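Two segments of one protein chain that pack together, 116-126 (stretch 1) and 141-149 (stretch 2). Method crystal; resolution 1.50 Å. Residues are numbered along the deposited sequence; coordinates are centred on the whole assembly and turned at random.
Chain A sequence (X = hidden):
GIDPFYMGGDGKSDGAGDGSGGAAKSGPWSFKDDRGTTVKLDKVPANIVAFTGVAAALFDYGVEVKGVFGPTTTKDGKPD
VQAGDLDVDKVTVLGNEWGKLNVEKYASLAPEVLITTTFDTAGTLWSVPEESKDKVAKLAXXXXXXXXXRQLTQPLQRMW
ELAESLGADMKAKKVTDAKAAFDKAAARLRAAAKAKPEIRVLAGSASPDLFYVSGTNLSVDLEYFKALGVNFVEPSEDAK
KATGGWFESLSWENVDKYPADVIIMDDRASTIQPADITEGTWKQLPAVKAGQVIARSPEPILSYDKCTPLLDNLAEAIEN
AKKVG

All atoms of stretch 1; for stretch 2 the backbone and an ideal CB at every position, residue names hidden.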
# COMPACT_ATOMS: atom_id res chain seq x y z
N THR A 116 -2.44 -2.12 12.39
CA THR A 116 -2.70 -1.41 11.15
C THR A 116 -1.53 -0.53 10.79
O THR A 116 -0.49 -0.54 11.51
CB THR A 116 -4.03 -0.63 11.31
OG1 THR A 116 -4.42 -0.12 10.00
CG2 THR A 116 -3.96 0.57 12.33
N THR A 117 -1.66 0.19 9.70
CA THR A 117 -0.65 1.13 9.30
C THR A 117 -1.04 2.51 9.79
O THR A 117 -2.10 2.74 10.36
CB THR A 117 -0.57 1.11 7.75
OG1 THR A 117 -1.88 1.25 7.18
CG2 THR A 117 0.13 -0.16 7.27
N THR A 118 -0.11 3.45 9.60
CA THR A 118 -0.40 4.87 9.92
C THR A 118 0.26 5.81 8.89
O THR A 118 1.37 5.51 8.46
CB THR A 118 -0.04 5.30 11.38
OG1 THR A 118 -0.38 6.69 11.54
CG2 THR A 118 1.45 5.11 11.64
N PHE A 119 -0.47 6.83 8.48
CA PHE A 119 -0.06 7.74 7.41
C PHE A 119 0.23 9.15 7.87
O PHE A 119 0.34 10.03 7.02
CB PHE A 119 -1.14 7.80 6.29
CG PHE A 119 -1.18 6.57 5.43
CD1 PHE A 119 -0.52 6.57 4.20
CD2 PHE A 119 -1.90 5.46 5.81
CE1 PHE A 119 -0.62 5.40 3.37
CE2 PHE A 119 -1.96 4.29 5.01
CZ PHE A 119 -1.30 4.28 3.81
N ASP A 120 0.38 9.35 9.18
CA ASP A 120 0.61 10.75 9.58
C ASP A 120 1.46 10.85 10.81
O ASP A 120 1.76 9.86 11.45
CB ASP A 120 -0.72 11.50 9.76
CG ASP A 120 -1.61 10.94 10.86
OD1 ASP A 120 -1.21 10.11 11.60
OD2 ASP A 120 -2.81 11.32 10.85
N THR A 121 1.83 12.10 11.12
CA THR A 121 2.61 12.36 12.32
C THR A 121 1.88 11.97 13.58
O THR A 121 2.50 11.47 14.55
CB THR A 121 3.03 13.87 12.33
OG1 THR A 121 3.96 14.08 11.27
CG2 THR A 121 3.67 14.29 13.61
N ALA A 122 0.57 12.19 13.58
CA ALA A 122 -0.22 11.85 14.75
C ALA A 122 -0.26 10.38 15.13
O ALA A 122 -0.75 10.05 16.21
CB ALA A 122 -1.60 12.35 14.67
N GLY A 123 0.13 9.48 14.20
CA GLY A 123 -0.10 8.06 14.47
C GLY A 123 -1.56 7.62 14.34
O GLY A 123 -1.89 6.62 14.85
N THR A 124 -2.37 8.35 13.58
CA THR A 124 -3.76 7.94 13.34
C THR A 124 -3.82 6.48 12.85
O THR A 124 -3.07 6.09 11.91
CB THR A 124 -4.34 8.81 12.27
OG1 THR A 124 -4.31 10.18 12.70
CG2 THR A 124 -5.82 8.48 11.98
N LEU A 125 -4.64 5.65 13.50
CA LEU A 125 -4.73 4.22 13.07
C LEU A 125 -5.50 4.12 11.76
O LEU A 125 -6.71 4.42 11.71
CB LEU A 125 -5.39 3.36 14.16
CG LEU A 125 -4.61 3.32 15.50
CD1 LEU A 125 -5.35 2.42 16.48
CD2 LEU A 125 -3.18 2.88 15.26
N TRP A 126 -4.81 3.70 10.70
CA TRP A 126 -5.46 3.72 9.37
C TRP A 126 -6.64 2.78 9.31
O TRP A 126 -6.59 1.60 9.73
CB TRP A 126 -4.42 3.23 8.36
CG TRP A 126 -4.89 3.26 6.90
CD1 TRP A 126 -4.95 2.19 6.09
CD2 TRP A 126 -5.22 4.42 6.09
NE1 TRP A 126 -5.30 2.60 4.80
CE2 TRP A 126 -5.41 3.96 4.79
CE3 TRP A 126 -5.27 5.82 6.33
CZ2 TRP A 126 -5.73 4.80 3.73
CZ3 TRP A 126 -5.60 6.69 5.28
CH2 TRP A 126 -5.79 6.16 3.99
N UNK A 141 -5.02 -3.69 22.82
CA UNK A 141 -4.00 -2.75 22.46
C UNK A 141 -3.81 -2.76 20.92
O UNK A 141 -4.16 -3.74 20.21
CB UNK A 141 -2.70 -3.08 23.19
N UNK A 142 -3.17 -1.71 20.44
CA UNK A 142 -2.87 -1.59 19.04
C UNK A 142 -1.40 -1.42 18.73
O UNK A 142 -0.60 -0.90 19.58
CB UNK A 142 -3.65 -0.41 18.46
N UNK A 143 -1.08 -1.77 17.49
CA UNK A 143 0.28 -1.66 16.95
C UNK A 143 0.13 -0.98 15.58
O UNK A 143 -0.70 -1.43 14.74
CB UNK A 143 0.97 -3.02 16.84
N UNK A 144 0.83 0.13 15.40
CA UNK A 144 0.82 0.83 14.11
C UNK A 144 2.23 0.71 13.45
O UNK A 144 3.25 1.02 14.07
CB UNK A 144 0.43 2.30 14.30
N UNK A 145 2.24 0.42 12.18
CA UNK A 145 3.39 0.43 11.34
C UNK A 145 3.32 1.61 10.40
O UNK A 145 2.34 1.81 9.69
CB UNK A 145 3.51 -0.89 10.57
N UNK A 146 4.30 2.50 10.50
CA UNK A 146 4.25 3.76 9.73
C UNK A 146 4.66 3.60 8.28
O UNK A 146 5.64 2.98 7.92
CB UNK A 146 5.15 4.81 10.38
N UNK A 147 3.77 4.13 7.44
CA UNK A 147 4.01 4.24 6.00
C UNK A 147 3.92 5.73 5.56
O UNK A 147 3.38 6.04 4.44
CB UNK A 147 3.00 3.39 5.23
N UNK A 148 4.45 6.59 6.42
CA UNK A 148 4.49 8.07 6.19
C UNK A 148 5.94 8.53 5.99
O UNK A 148 6.74 8.35 6.90
CB UNK A 148 3.86 8.82 7.36
N UNK A 149 6.24 9.17 4.85
CA UNK A 149 7.45 10.05 4.82
C UNK A 149 8.69 9.21 5.10
O UNK A 149 9.58 9.57 5.92
CB UNK A 149 7.34 11.18 5.84

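Two parallel strands set the rules here: the backbone of 142-146 runs beside Thr116, Thr117 and Thr118, and side chains alternate between two faces of the sheet.

Position 141, with phi/psi of -68/163, has nothing of stretch 1 near its CB. Many residues would suit; it is Pro141, whose ring fits that phi.

At 142 the CB points toward stretch 1, 3.8 Å from Leu125 CD1. A small residue, or a modest apolar one, would suit. Ser142 is deposited; its OG lies 3.7 Å from Leu125 CD1 and finds its hydrogen bond elsewhere in the structure.

Position 143 points its CB away, so stretch 1 hardly constrains the side chain, and extended angles (-132/124) favour beta-branched residues. Val143 fits, and its work across the contact is done by the backbone: Thr116 N donates to Val143 O at 3.0 Å.

At 144 the CB shares a face with Thr116 and Thr118, and the space is tight: 3.8 Å to Leu125 CD2 and 4.0 Å to Thr118 CG2. Something small is the natural reading. It is Ala144, whose CA makes a CA-H...O contact with Thr116 O at 3.2 Å.

Position 145 pairs with Thr117 on the other face, its CB 4.8 Å from Thr117 CG2; valine, isoleucine or threonine would suit the strand. Ile145 is there, with the end of its side chain leading away. Ile145 N donates to Thr116 O at 3.0 Å, and Ile145 O accepts from Thr118 N at 2.9 Å.

At 146 the CB returns to the face of Thr118, 3.9 Å from its CG2, with the carbonyl of Asp120 farther along. Alanine, serine or threonine are plausible. Ser146 is deposited: a water lies 2.9 Å from Ser146 OG and 2.9 Å from Asp120 O, and Ser146 OG also accepts from the backbone N of 148.

Position 147 leaves the strand, its CB 4.5 Å from Phe119 CE1, so a branched apolar residue is invited. Val147 places CG2 over the Phe119 ring face, 3.4 Å from Phe119 CZ, and Val147 N donates to Thr118 O at 3.0 Å.

At 148 the CB points toward stretch 1, 3.7 Å from Phe119 C, and the chain from Phe119 to Thr121 offers a surface for a broad side chain, aromatic or long aliphatic. Phe148 takes it: Asp120 CA sits over one ring face, and Phe148 CE2 comes within 3.5 Å of Thr121 OG1.

Position 149 has positive phi (62), which glycine, asparagine or aspartate tolerate best, and nothing of stretch 1 is near its CB. It is Asp149.

Stretch 2 141-149: PSVAISVFD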
# COMPACT_ATOMS: atom_id res chain seq x y z
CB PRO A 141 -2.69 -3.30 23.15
CG PRO A 141 -3.02 -4.71 23.25
CD PRO A 141 -4.46 -4.88 23.46
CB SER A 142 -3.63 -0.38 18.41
OG SER A 142 -3.30 0.81 19.13
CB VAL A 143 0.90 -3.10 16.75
CG1 VAL A 143 2.13 -3.00 15.87
CG2 VAL A 143 1.27 -3.76 18.08
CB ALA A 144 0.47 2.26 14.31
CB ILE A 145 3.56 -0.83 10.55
CG1 ILE A 145 3.63 -2.09 11.49
CG2 ILE A 145 4.85 -0.78 9.66
CD1 ILE A 145 4.85 -2.04 12.47
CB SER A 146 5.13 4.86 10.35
OG SER A 146 4.96 6.06 9.52
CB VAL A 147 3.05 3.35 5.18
CG1 VAL A 147 3.31 1.90 5.44
CG2 VAL A 147 1.56 3.68 5.51
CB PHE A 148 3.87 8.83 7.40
CG PHE A 148 3.86 10.33 7.23
CD1 PHE A 148 3.33 11.00 6.09
CD2 PHE A 148 4.38 11.11 8.25
CE1 PHE A 148 3.37 12.39 6.02
CE2 PHE A 148 4.44 12.47 8.16
CZ PHE A 148 3.95 13.13 7.06
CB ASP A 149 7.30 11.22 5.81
CG ASP A 149 8.20 12.40 5.46
OD1 ASP A 149 8.80 12.48 4.39
OD2 ASP A 149 8.35 13.28 6.38
O HOH W 1 3.98 8.07 11.30
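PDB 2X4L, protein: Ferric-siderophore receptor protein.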